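Ribokinase, putative (Burkholderia thailandensis, PDB 3B1N) is a nucleoside kinase of the ribokinase family that binds the nucleoside analogue mizoribine beside ADP and probably transfers phosphate to nucleosides. Local coordinates at residues D12-F17 against I105-D110; T41-F46 against A285-Q290; Y99-M104 against T115-G120. All blocks are in the same frame, centred on the assembly; numbering follows the deposited sequence.

Contact 1 (D12-F17 against I105-D110). With MZR (5-hydroxy-1-(beta-D-ribofuranosyl)-1H-imidazole-4-carboxamide), chain F.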
loop_
_atom_site.group_PDB
_atom_site.type_symbol
_atom_site.label_atom_id
_atom_site.label_comp_id
_atom_site.label_asym_id
_atom_site.label_seq_id
_atom_site.Cartn_x
_atom_site.Cartn_y
_atom_site.Cartn_z
ATOM N N ASP B 12 10.028 3.965 -7.829
ATOM C CA ASP B 12 8.720 4.000 -7.195
ATOM C C ASP B 12 7.665 3.276 -8.014
ATOM O O ASP B 12 7.582 3.497 -9.222
ATOM C CB ASP B 12 8.243 5.450 -6.998
ATOM C CG ASP B 12 9.037 6.204 -5.971
ATOM O OD1 ASP B 12 9.779 5.618 -5.175
ATOM O OD2 ASP B 12 8.821 7.419 -5.912
ATOM N N ASN B 13 6.860 2.445 -7.354
ATOM C CA ASN B 13 5.643 1.880 -7.984
ATOM C C ASN B 13 4.496 2.470 -7.222
ATOM O O ASN B 13 4.329 2.169 -6.047
ATOM C CB ASN B 13 5.676 0.351 -7.934
ATOM C CG ASN B 13 6.659 -0.219 -8.994
ATOM O OD1 ASN B 13 7.727 -0.676 -8.671
ATOM N ND2 ASN B 13 6.288 -0.106 -10.271
ATOM N N ILE B 14 3.796 3.385 -7.898
ATOM C CA ILE B 14 2.770 4.190 -7.242
ATOM C C ILE B 14 1.379 3.699 -7.655
ATOM O O ILE B 14 1.032 3.637 -8.864
ATOM C CB ILE B 14 2.938 5.646 -7.604
ATOM C CG1 ILE B 14 4.306 6.140 -7.068
ATOM C CG2 ILE B 14 1.787 6.486 -6.967
ATOM C CD1 ILE B 14 4.781 7.411 -7.738
ATOM N N MET B 15 0.607 3.399 -6.623
ATOM C CA MET B 15 -0.742 2.896 -6.816
ATOM C C MET B 15 -1.673 3.923 -6.219
ATOM O O MET B 15 -1.721 4.096 -4.990
ATOM C CB MET B 15 -0.830 1.564 -6.095
ATOM C CG MET B 15 -0.019 0.454 -6.847
ATOM S SD MET B 15 0.531 -0.850 -5.748
ATOM C CE MET B 15 2.003 -0.073 -5.007
ATOM N N THR B 16 -2.377 4.614 -7.116
ATOM C CA THR B 16 -3.207 5.764 -6.786
ATOM C C THR B 16 -4.647 5.339 -6.532
ATOM O O THR B 16 -5.341 4.939 -7.479
ATOM C CB THR B 16 -3.292 6.781 -7.968
ATOM O OG1 THR B 16 -1.983 7.180 -8.375
ATOM C CG2 THR B 16 -4.029 8.033 -7.519
ATOM N N PHE B 17 -5.076 5.416 -5.283
ATOM C CA PHE B 17 -6.526 5.167 -4.993
ATOM C C PHE B 17 -7.210 6.463 -5.298
ATOM O O PHE B 17 -6.887 7.505 -4.686
ATOM C CB PHE B 17 -6.755 4.764 -3.548
ATOM C CG PHE B 17 -8.220 4.690 -3.157
ATOM C CD1 PHE B 17 -9.023 3.729 -3.771
ATOM C CD2 PHE B 17 -8.759 5.515 -2.159
ATOM C CE1 PHE B 17 -10.352 3.633 -3.450
ATOM C CE2 PHE B 17 -10.130 5.423 -1.844
ATOM C CZ PHE B 17 -10.906 4.488 -2.521
ATOM N N ILE B 105 4.161 2.274 -3.246
ATOM C CA ILE B 105 3.445 3.361 -2.578
ATOM C C ILE B 105 1.954 3.346 -2.920
ATOM O O ILE B 105 1.600 3.442 -4.077
ATOM C CB ILE B 105 4.056 4.711 -3.083
ATOM C CG1 ILE B 105 5.565 4.717 -2.861
ATOM C CG2 ILE B 105 3.335 5.954 -2.429
ATOM C CD1 ILE B 105 6.274 6.001 -3.482
ATOM N N THR B 106 1.110 3.232 -1.883
ATOM C CA THR B 106 -0.328 3.410 -2.118
ATOM C C THR B 106 -0.808 4.749 -1.625
ATOM O O THR B 106 -0.603 5.074 -0.452
ATOM C CB THR B 106 -1.138 2.299 -1.563
ATOM O OG1 THR B 106 -0.642 1.075 -2.091
ATOM C CG2 THR B 106 -2.622 2.582 -1.949
ATOM N N THR B 107 -1.303 5.581 -2.546
ATOM C CA THR B 107 -1.688 6.923 -2.185
ATOM C C THR B 107 -3.218 7.112 -2.223
ATOM O O THR B 107 -3.904 6.338 -2.882
ATOM C CB THR B 107 -0.912 7.980 -3.076
ATOM O OG1 THR B 107 -1.445 9.281 -2.848
ATOM C CG2 THR B 107 -0.961 7.647 -4.577
ATOM N N ASP B 108 -3.702 8.102 -1.510
ATOM C CA ASP B 108 -5.039 8.613 -1.791
ATOM C C ASP B 108 -4.903 10.047 -2.231
ATOM O O ASP B 108 -3.754 10.519 -2.416
ATOM C CB ASP B 108 -6.044 8.424 -0.640
ATOM C CG ASP B 108 -5.841 9.382 0.526
ATOM O OD1 ASP B 108 -4.937 10.264 0.494
ATOM O OD2 ASP B 108 -6.599 9.290 1.494
ATOM N N LEU B 109 -6.020 10.734 -2.395
ATOM C CA LEU B 109 -6.006 12.096 -2.969
ATOM C C LEU B 109 -5.659 13.146 -1.924
ATOM O O LEU B 109 -5.147 14.211 -2.312
ATOM C CB LEU B 109 -7.294 12.403 -3.744
ATOM C CG LEU B 109 -7.517 11.422 -4.913
ATOM C CD1 LEU B 109 -8.903 11.631 -5.609
ATOM C CD2 LEU B 109 -6.373 11.254 -5.958
ATOM N N ASP B 110 -5.879 12.832 -0.634
ATOM C CA ASP B 110 -5.550 13.679 0.537
ATOM C C ASP B 110 -4.071 13.687 0.846
ATOM O O ASP B 110 -3.633 14.287 1.843
ATOM C CB ASP B 110 -6.212 13.132 1.787
ATOM C CG ASP B 110 -7.611 13.639 1.994
ATOM O OD1 ASP B 110 -8.111 14.368 1.100
ATOM O OD2 ASP B 110 -8.177 13.344 3.082
HETATM N N1 MZR F . 13.154 5.801 3.368
HETATM O O3 MZR F . 12.831 7.205 0.978
HETATM C C4 MZR F . 11.527 6.691 1.142
HETATM C C5 MZR F . 11.075 5.866 2.239
HETATM C C6 MZR F . 11.895 5.395 3.358
HETATM O O6 MZR F . 11.319 4.651 4.180
HETATM N N7 MZR F . 9.766 5.643 1.939
HETATM C C8 MZR F . 9.471 6.282 0.784
HETATM N N9 MZR F . 10.555 6.937 0.275
HETATM C "C1'" MZR F . 10.598 7.776 -0.934
HETATM C "C2'" MZR F . 9.972 7.217 -2.200
HETATM O "O2'" MZR F . 11.023 6.583 -2.921
HETATM C "C3'" MZR F . 9.355 8.482 -2.849
HETATM O "O3'" MZR F . 9.861 8.850 -4.135
HETATM C "C4'" MZR F . 9.594 9.582 -1.850
HETATM O "O4'" MZR F . 9.767 8.891 -0.627
HETATM C "C5'" MZR F . 8.412 10.519 -1.767
HETATM O "O5'" MZR F . 8.772 11.546 -0.805
#

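Contact 2 (T41-F46 against A285-Q290)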
loop_
_atom_site.group_PDB
_atom_site.type_symbol
_atom_site.label_atom_id
_atom_site.label_comp_id
_atom_site.label_asym_id
_atom_site.label_seq_id
_atom_site.Cartn_x
_atom_site.Cartn_y
_atom_site.Cartn_z
ATOM N N THR B 41 -0.734 -1.326 -15.983
ATOM C CA THR B 41 0.526 -2.036 -16.005
ATOM C C THR B 41 1.551 -1.321 -15.085
ATOM O O THR B 41 1.628 -0.081 -15.107
ATOM C CB THR B 41 1.047 -2.081 -17.464
ATOM O OG1 THR B 41 0.100 -2.789 -18.307
ATOM C CG2 THR B 41 2.382 -2.802 -17.548
ATOM N N MET B 42 2.252 -2.123 -14.260
ATOM C CA MET B 42 3.328 -1.636 -13.397
ATOM C C MET B 42 4.332 -0.845 -14.219
ATOM O O MET B 42 4.803 -1.307 -15.279
ATOM C CB MET B 42 4.047 -2.802 -12.703
ATOM C CG MET B 42 3.697 -3.006 -11.227
ATOM S SD MET B 42 5.098 -3.516 -10.180
ATOM C CE MET B 42 5.956 -4.665 -11.259
ATOM N N ARG B 43 4.664 0.344 -13.738
ATOM C CA ARG B 43 5.668 1.167 -14.381
ATOM C C ARG B 43 6.522 1.791 -13.298
ATOM O O ARG B 43 5.996 2.430 -12.381
ATOM C CB ARG B 43 5.000 2.281 -15.166
ATOM C CG ARG B 43 5.381 2.319 -16.607
ATOM C CD ARG B 43 4.226 2.881 -17.471
ATOM N NE ARG B 43 3.426 3.922 -16.809
ATOM C CZ ARG B 43 3.865 5.136 -16.476
ATOM N NH1 ARG B 43 5.129 5.479 -16.698
ATOM N NH2 ARG B 43 3.043 5.998 -15.894
ATOM N N ARG B 44 7.822 1.574 -13.380
ATOM C CA ARG B 44 8.659 2.193 -12.362
ATOM C C ARG B 44 9.000 3.636 -12.704
ATOM O O ARG B 44 9.339 4.006 -13.828
ATOM C CB ARG B 44 9.866 1.325 -11.980
ATOM C CG ARG B 44 9.461 -0.030 -11.407
ATOM C CD ARG B 44 10.538 -0.605 -10.512
ATOM N NE ARG B 44 11.844 -0.718 -11.159
ATOM C CZ ARG B 44 12.929 -1.189 -10.545
ATOM N NH1 ARG B 44 12.856 -1.582 -9.269
ATOM N NH2 ARG B 44 14.088 -1.249 -11.208
ATOM N N GLU B 45 8.843 4.464 -11.693
ATOM C CA GLU B 45 9.050 5.897 -11.840
ATOM C C GLU B 45 10.327 6.215 -11.080
ATOM O O GLU B 45 10.694 5.563 -10.085
ATOM C CB GLU B 45 7.925 6.685 -11.194
ATOM C CG GLU B 45 6.509 6.493 -11.716
ATOM C CD GLU B 45 6.225 7.178 -13.014
ATOM O OE1 GLU B 45 7.167 7.706 -13.658
ATOM O OE2 GLU B 45 5.017 7.177 -13.381
ATOM N N PHE B 46 11.007 7.253 -11.527
ATOM C CA PHE B 46 12.176 7.709 -10.807
ATOM C C PHE B 46 11.794 8.449 -9.531
ATOM O O PHE B 46 10.995 9.403 -9.584
ATOM C CB PHE B 46 13.009 8.636 -11.738
ATOM C CG PHE B 46 13.525 7.928 -12.957
ATOM C CD1 PHE B 46 14.606 7.081 -12.872
ATOM C CD2 PHE B 46 12.861 8.079 -14.182
ATOM C CE1 PHE B 46 15.094 6.430 -14.013
ATOM C CE2 PHE B 46 13.331 7.406 -15.330
ATOM C CZ PHE B 46 14.431 6.591 -15.240
ATOM N N ALA B 285 0.181 17.920 -10.455
ATOM C CA ALA B 285 -0.542 17.859 -11.730
ATOM C C ALA B 285 -0.080 16.730 -12.664
ATOM O O ALA B 285 -0.617 16.579 -13.783
ATOM C CB ALA B 285 -0.498 19.213 -12.440
ATOM N N HIS B 286 0.907 15.928 -12.226
ATOM C CA HIS B 286 1.450 14.883 -13.073
ATOM C C HIS B 286 1.747 13.648 -12.238
ATOM O O HIS B 286 1.958 13.739 -11.026
ATOM C CB HIS B 286 2.708 15.362 -13.816
ATOM C CG HIS B 286 2.490 16.610 -14.597
ATOM N ND1 HIS B 286 2.078 16.604 -15.916
ATOM C CD2 HIS B 286 2.554 17.911 -14.218
ATOM C CE1 HIS B 286 1.910 17.857 -16.315
ATOM N NE2 HIS B 286 2.217 18.669 -15.313
ATOM N N GLN B 287 1.778 12.495 -12.902
ATOM C CA GLN B 287 1.920 11.199 -12.250
ATOM C C GLN B 287 3.385 10.950 -12.025
ATOM O O GLN B 287 4.136 10.974 -13.009
ATOM C CB GLN B 287 1.401 10.130 -13.240
ATOM C CG GLN B 287 1.558 8.713 -12.764
ATOM C CD GLN B 287 0.871 8.495 -11.462
ATOM O OE1 GLN B 287 -0.240 9.005 -11.246
ATOM N NE2 GLN B 287 1.522 7.757 -10.553
ATOM N N GLY B 288 3.790 10.645 -10.794
ATOM C CA GLY B 288 5.191 10.343 -10.532
ATOM C C GLY B 288 5.741 11.547 -9.779
ATOM O O GLY B 288 5.264 12.677 -9.965
ATOM N N PRO B 289 6.787 11.353 -8.978
ATOM C CA PRO B 289 7.384 12.507 -8.276
ATOM C C PRO B 289 8.190 13.431 -9.189
ATOM O O PRO B 289 8.409 14.572 -8.771
ATOM C CB PRO B 289 8.276 11.861 -7.198
ATOM C CG PRO B 289 8.429 10.444 -7.617
ATOM C CD PRO B 289 7.291 10.049 -8.481
ATOM N N GLN B 290 8.623 12.982 -10.382
ATOM C CA GLN B 290 9.523 13.808 -11.200
ATOM C C GLN B 290 9.061 13.984 -12.647
ATOM O O GLN B 290 9.853 14.381 -13.501
ATOM C CB GLN B 290 10.944 13.229 -11.192
ATOM C CG GLN B 290 11.611 13.091 -9.813
ATOM C CD GLN B 290 12.944 12.338 -9.924
ATOM O OE1 GLN B 290 13.637 12.432 -10.977
ATOM N NE2 GLN B 290 13.367 11.698 -8.846
HETATM O O HOH W 1 4.040 8.655 -15.498
HETATM O O HOH W 2 3.233 6.042 -11.745
HETATM O O HOH W 3 9.029 10.306 -11.245
#

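Contact 3 (Y99-M104 against T115-G120). With MZR (5-hydroxy-1-(beta-D-ribofuranosyl)-1H-imidazole-4-carboxamide), chain F.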
loop_
_atom_site.group_PDB
_atom_site.type_symbol
_atom_site.label_atom_id
_atom_site.label_comp_id
_atom_site.label_asym_id
_atom_site.label_seq_id
_atom_site.Cartn_x
_atom_site.Cartn_y
_atom_site.Cartn_z
ATOM N N TYR B 99 20.449 -4.659 -5.857
ATOM C CA TYR B 99 19.308 -3.945 -6.448
ATOM C C TYR B 99 19.190 -2.568 -5.810
ATOM O O TYR B 99 19.476 -2.410 -4.624
ATOM C CB TYR B 99 17.993 -4.715 -6.278
ATOM C CG TYR B 99 17.904 -5.932 -7.192
ATOM C CD1 TYR B 99 17.197 -5.857 -8.394
ATOM C CD2 TYR B 99 18.510 -7.141 -6.835
ATOM C CE1 TYR B 99 17.084 -7.001 -9.226
ATOM C CE2 TYR B 99 18.422 -8.253 -7.676
ATOM C CZ TYR B 99 17.718 -8.151 -8.849
ATOM O OH TYR B 99 17.617 -9.240 -9.668
ATOM N N SER B 100 18.726 -1.581 -6.596
ATOM C CA SER B 100 18.381 -0.298 -6.016
ATOM C C SER B 100 17.139 -0.395 -5.146
ATOM O O SER B 100 16.305 -1.302 -5.321
ATOM C CB SER B 100 18.149 0.731 -7.137
ATOM O OG SER B 100 19.251 0.731 -8.023
ATOM N N ALA B 101 16.996 0.591 -4.258
ATOM C CA ALA B 101 15.767 0.751 -3.452
ATOM C C ALA B 101 14.521 0.770 -4.316
ATOM O O ALA B 101 14.507 1.325 -5.401
ATOM C CB ALA B 101 15.831 2.037 -2.613
ATOM N N GLN B 102 13.442 0.174 -3.794
ATOM C CA GLN B 102 12.164 0.115 -4.494
ATOM C C GLN B 102 11.056 0.425 -3.499
ATOM O O GLN B 102 10.988 -0.161 -2.428
ATOM C CB GLN B 102 11.975 -1.284 -5.140
ATOM C CG GLN B 102 10.566 -1.531 -5.587
ATOM C CD GLN B 102 10.261 -0.908 -6.921
ATOM O OE1 GLN B 102 10.905 -1.236 -7.936
ATOM N NE2 GLN B 102 9.233 -0.040 -6.954
ATOM N N ALA B 103 10.221 1.395 -3.843
ATOM C CA ALA B 103 9.089 1.753 -2.968
ATOM C C ALA B 103 7.809 1.357 -3.644
ATOM O O ALA B 103 7.603 1.634 -4.820
ATOM C CB ALA B 103 9.080 3.288 -2.733
ATOM N N MET B 104 6.952 0.659 -2.898
ATOM C CA MET B 104 5.614 0.343 -3.387
ATOM C C MET B 104 4.686 1.250 -2.586
ATOM O O MET B 104 4.548 1.092 -1.386
ATOM C CB MET B 104 5.304 -1.158 -3.157
ATOM C CG MET B 104 6.302 -2.132 -3.781
ATOM S SD MET B 104 6.010 -2.295 -5.559
ATOM C CE MET B 104 4.335 -2.910 -5.621
ATOM N N THR B 115 3.482 3.041 2.399
ATOM C CA THR B 115 4.567 2.601 1.507
ATOM C C THR B 115 5.271 1.374 2.089
ATOM O O THR B 115 5.667 1.380 3.254
ATOM C CB THR B 115 5.574 3.738 1.348
ATOM O OG1 THR B 115 4.929 4.819 0.663
ATOM C CG2 THR B 115 6.830 3.286 0.569
ATOM N N ALA B 116 5.399 0.316 1.288
ATOM C CA ALA B 116 6.307 -0.769 1.615
ATOM C C ALA B 116 7.604 -0.489 0.885
ATOM O O ALA B 116 7.604 -0.356 -0.358
ATOM C CB ALA B 116 5.723 -2.074 1.088
ATOM N N PHE B 117 8.681 -0.451 1.648
ATOM C CA PHE B 117 9.957 0.012 1.086
ATOM C C PHE B 117 10.971 -1.112 1.164
ATOM O O PHE B 117 11.228 -1.623 2.256
ATOM C CB PHE B 117 10.411 1.279 1.845
ATOM C CG PHE B 117 11.454 2.063 1.122
ATOM C CD1 PHE B 117 11.085 3.022 0.164
ATOM C CD2 PHE B 117 12.804 1.830 1.401
ATOM C CE1 PHE B 117 12.081 3.735 -0.494
ATOM C CE2 PHE B 117 13.798 2.524 0.709
ATOM C CZ PHE B 117 13.416 3.490 -0.218
ATOM N N HIS B 118 11.520 -1.499 0.007
ATOM C CA HIS B 118 12.603 -2.485 -0.008
ATOM C C HIS B 118 13.928 -1.742 -0.192
ATOM O O HIS B 118 14.179 -1.227 -1.267
ATOM C CB HIS B 118 12.466 -3.543 -1.092
ATOM C CG HIS B 118 13.458 -4.662 -0.894
ATOM N ND1 HIS B 118 14.588 -4.800 -1.676
ATOM C CD2 HIS B 118 13.555 -5.606 0.081
ATOM C CE1 HIS B 118 15.308 -5.814 -1.223
ATOM N NE2 HIS B 118 14.700 -6.328 -0.169
ATOM N N PRO B 119 14.727 -1.655 0.866
ATOM C CA PRO B 119 15.867 -0.751 0.856
ATOM C C PRO B 119 16.904 -1.079 -0.179
ATOM O O PRO B 119 17.446 -0.140 -0.761
ATOM C CB PRO B 119 16.435 -0.809 2.280
ATOM C CG PRO B 119 15.814 -2.030 2.867
ATOM C CD PRO B 119 14.540 -2.290 2.184
ATOM N N GLY B 120 17.225 -2.355 -0.412
ATOM C CA GLY B 120 18.296 -2.655 -1.347
ATOM C C GLY B 120 19.550 -1.857 -0.989
ATOM O O GLY B 120 19.976 -1.769 0.180
HETATM N N1 MZR F . 13.154 5.801 3.368
HETATM O O3 MZR F . 12.831 7.205 0.978
HETATM C C4 MZR F . 11.527 6.691 1.142
HETATM C C5 MZR F . 11.075 5.866 2.239
HETATM C C6 MZR F . 11.895 5.395 3.358
HETATM O O6 MZR F . 11.319 4.651 4.180
HETATM N N7 MZR F . 9.766 5.643 1.939
HETATM C C8 MZR F . 9.471 6.282 0.784
HETATM N N9 MZR F . 10.555 6.937 0.275
HETATM C "C1'" MZR F . 10.598 7.776 -0.934
HETATM C "C2'" MZR F . 9.972 7.217 -2.200
HETATM O "O2'" MZR F . 11.023 6.583 -2.921
HETATM C "C3'" MZR F . 9.355 8.482 -2.849
HETATM O "O3'" MZR F . 9.861 8.850 -4.135
HETATM C "C4'" MZR F . 9.594 9.582 -1.850
HETATM O "O4'" MZR F . 9.767 8.891 -0.627
HETATM C "C5'" MZR F . 8.412 10.519 -1.767
HETATM O "O5'" MZR F . 8.772 11.546 -0.805
HETATM O O HOH W 4 15.283 -3.196 -3.667
#

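Contact 1 (D12-F17 against I105-D110)
D12 packs its carboxylate carbon CG against I105 CD1 at 3.7 Å, while both oxygens of the same group face the ribose of the bound nucleoside analogue. MZR O2' donates to D12 OD1 at 2.7 Å and O3' to OD2 at a short 2.5 Å, a two-oxygen grip on the vicinal diol that should fix the rotation of the carboxylate. With chi1 at -69°, D12 CG stands anti to its carbonyl carbon, where it meets I105 CD1. I14 runs side by side with I105 on the same face, I14 CG1 4.1 Å from I105 CD1. On the other face the M15 chain bends at chi3 (-80°) and lays its methyl CE over the I105 backbone, 3.6 Å from I105 N. Between these two faces the strands pair in parallel: I105 N binds N13 O, I105 O takes M15 N, T107 N binds M15 O, and F17 N reaches T107 O at 2.8 Å. Beyond the last bridge F17 sets its ring edge toward D108 CB. This is the parallel centre of the small lid sheet of ribokinase-type enzymes: strand 10-16 runs between 45-47 and 101-107, strand 113-118 flanks 101-107, and M15 and T106 pack on the second subunit.

Contact 2 (T41-F46 against A285-Q290)
F46 and E45 bury the most surface here, meeting the loop at P289 and Q290 and at Q287 and G288 respectively. The carbonyl of F46 does most of its work: its O sits 3.4 Å from P289 CG, and water 3 donates to it while accepting from Q290 N at 2.8 Å, so the two backbones are joined through a single solvent molecule. Q290 runs its extended side chain past that carbonyl and sets OE1 3.9 Å from F46 CB; its amide is held elsewhere, NE2 by N52 and Y78 and OE1 by R81. The F46 ring leads away and meets Y78 edge-to-face.

E45 comes to the loop with a bent chain (chi2 -76°), crossing Q287 at about a right angle, and its OE2 is a busy atom. Water 2 links it to Q287 NE2, 2.7 Å from each atom, and water 1 donates to it at 2.8 Å while also accepting from R43 NH2. A direct salt bridge from R43 NH2 to E45 OE2 completes the set, and probably favours the charged carboxylate. E45 CD lies 4.2 Å from G288 CA. The backbone angles of G288 (107/154) leave no room for a CB beside the carbonyl O of Q287, and E45 CD closes in on the same spot.

The contact sets edge strand 45-47 of the lid sheet against the loop between helices 269-284 and 296-307. E45 pairs through its backbone with D12 of strand 10-16, and P289 and Q290 pack on helix 49-59.

Contact 3 (Y99-M104 against T115-G120)
F117 holds its ring between Q102 O, which stands 4.1 Å above the plane on one side, and the imidazole of the bound nucleoside analogue on the other, where MZR C5 lies 3.5 Å above the plane toward the rim. The closest pair there is F117 CE1 to MZR C4, 3.4 Å, while MZR O2' sits at the ring edge, in plane. Two methyls approach the ring obliquely, A103 CB 3.5 Å from CD1 and A101 CB 3.7 Å from CZ. With chi1 at -163°, F117 CG stands anti to its backbone N, and the ring comes nearer to the neighbouring strand. The second flat group, the H118 imidazole, has water 4 in plane at its edge, 2.6 Å from ND1; that water also donates to S100 O.

All this sits on a beta hairpin, strands 101-107 and 113-118, part of the lid over the nucleoside pocket. Q102 with H118 and M104 with A116 are hydrogen-bonded pairs, with A103 and F117 the non-hydrogen-bonded pair between them on the ligand face; the H118 N to Q102 O bond is 2.8 Å long. Past the strand end G120, at positive phi, brings its CA 3.5 Å from Y99 O, where a CB would clash. T115 CG2 adds a methyl near MZR C8. T115, A116 and F117 pair in parallel with a strand of the second subunit, so the sheet continues across the dimer interface.

From the N terminus, strand 10-16 waits for its partner until strand 101-107, so contact 1 closes a loop with 87 residues between its segments. Before that loop shuts, 41-46 has opened the far longer one of contact 2, which ends only at 285-290; the two cross. Contact 3, a hairpin closed within ten residues, nests inside the loop of contact 2 and crosses contact 1, with which it shares strand 101-107. D12 N bonds probably to E45 O and N13 N to A103 O, which places strands 45-47, 10-16 and 101-107 side by side in one sheet. Contacts 1 and 3 also meet at the same MZR, and contact 2 brings the late loop up to the lid.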